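Local coordinates for protein serine proteinase inhibitor 1 (Myxoma virus, PDB 6BJ5) that inhibits serine proteases as a poxviral member of the serpin family and is important in the virulence of myxoma virus, at residues P88-T91 / A92-S96. Numbering follows the deposited sequence.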
# COMPACT_ATOMS: atom_id res chain seq x y z
N PRO A 88 7.24 -11.82 29.16
CA PRO A 88 6.07 -11.02 29.55
C PRO A 88 6.22 -9.53 29.26
O PRO A 88 5.21 -8.86 28.99
CB PRO A 88 5.93 -11.32 31.05
CG PRO A 88 7.28 -11.83 31.47
CD PRO A 88 7.81 -12.58 30.29
N GLU A 89 7.45 -9.00 29.26
CA GLU A 89 7.64 -7.58 28.97
C GLU A 89 7.40 -7.26 27.51
O GLU A 89 7.09 -6.11 27.19
CB GLU A 89 9.04 -7.11 29.37
CG GLU A 89 9.54 -7.64 30.71
CD GLU A 89 10.18 -9.02 30.61
OE1 GLU A 89 11.19 -9.25 31.31
OE2 GLU A 89 9.70 -9.86 29.82
N PHE A 90 7.45 -8.26 26.63
CA PHE A 90 7.13 -8.00 25.24
C PHE A 90 5.63 -7.85 25.08
O PHE A 90 5.16 -6.87 24.50
CB PHE A 90 7.66 -9.14 24.36
CG PHE A 90 7.12 -9.11 22.97
CD1 PHE A 90 7.68 -8.29 22.01
CD2 PHE A 90 6.02 -9.89 22.62
CE1 PHE A 90 7.16 -8.24 20.71
CE2 PHE A 90 5.50 -9.85 21.34
CZ PHE A 90 6.07 -9.03 20.38
N THR A 91 4.86 -8.77 25.67
CA THR A 91 3.42 -8.69 25.53
C THR A 91 2.86 -7.49 26.28
O THR A 91 1.82 -6.95 25.90
CB THR A 91 2.78 -10.00 26.00
OG1 THR A 91 3.24 -10.33 27.31
CG2 THR A 91 3.17 -11.14 25.06
N ALA A 92 3.52 -7.09 27.37
CA ALA A 92 3.14 -5.84 28.03
C ALA A 92 3.43 -4.65 27.12
O ALA A 92 2.54 -3.83 26.85
CB ALA A 92 3.88 -5.70 29.36
N GLU A 93 4.68 -4.57 26.63
CA GLU A 93 5.05 -3.52 25.70
C GLU A 93 4.16 -3.54 24.47
O GLU A 93 3.64 -2.51 24.05
CB GLU A 93 6.52 -3.70 25.30
CG GLU A 93 6.99 -2.86 24.12
CD GLU A 93 7.48 -1.48 24.53
OE1 GLU A 93 7.62 -1.24 25.75
OE2 GLU A 93 7.73 -0.64 23.62
N PHE A 94 3.91 -4.73 23.93
CA PHE A 94 3.04 -4.83 22.76
C PHE A 94 1.64 -4.32 23.07
O PHE A 94 1.07 -3.55 22.30
CB PHE A 94 2.97 -6.27 22.26
CG PHE A 94 2.17 -6.42 21.00
CD1 PHE A 94 2.79 -6.45 19.77
CD2 PHE A 94 0.79 -6.47 21.05
CE1 PHE A 94 2.04 -6.56 18.61
CE2 PHE A 94 0.05 -6.58 19.90
CZ PHE A 94 0.67 -6.63 18.68
N SER A 95 1.08 -4.74 24.20
CA SER A 95 -0.31 -4.39 24.48
C SER A 95 -0.47 -2.91 24.75
O SER A 95 -1.48 -2.32 24.35
CB SER A 95 -0.82 -5.21 25.67
OG SER A 95 -2.08 -4.71 26.08
N SER A 96 0.53 -2.30 25.42
CA SER A 96 0.47 -0.88 25.79
C SER A 96 0.63 0.04 24.59
O SER A 96 0.20 1.20 24.63
CB SER A 96 1.53 -0.54 26.83
OG SER A 96 2.82 -0.77 26.30
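The amphipathic helix 88-98, which links strand 73-81 to the edge strand 103-105 of the large serpin sheet in a beta-alpha-beta crossover, begins here, and within its first turns Phe90 meets Phe94 one turn on. CZ of Phe90 lies 4.2 Å from CD1 of Phe94, while CB of Phe94 sits over one face of the Phe90 ring. Four residues apart, the two side chains leave the same flank, and with each CG opposite its own backbone N the rings lean alike. There each rests on Leu78 of strand 73-81; Val46 of helix 37-49 touches Phe94, whose ring also meets that of Phe98. Large apolar groups suit this buried flank.

Pro88 suits the first turn, where its missing N-H costs no helical bond. Its carbonyl takes two donors from the same face of its plane: Ala92 N, 2.9 Å from Pro88 O, lies nearer the line of the C=O (156°), and Thr91 OG1, 3.0 Å from Pro88 O, comes more from the side (113°). Thr91 manages this because OG1 stands between its own N and carbonyl carbon (chi1 52°). Small Ala92 suits the exposed flank. Glu89, whose O accepts from Glu93 N, puts a carboxylate near the helix N-terminus, probably favourable with the helix dipole. Phe94 N bonds Phe90 O, so backbone bonding fixes the spacing of the two phenylalanines, while the Thr91 hydroxyl spends its proton within the first turn.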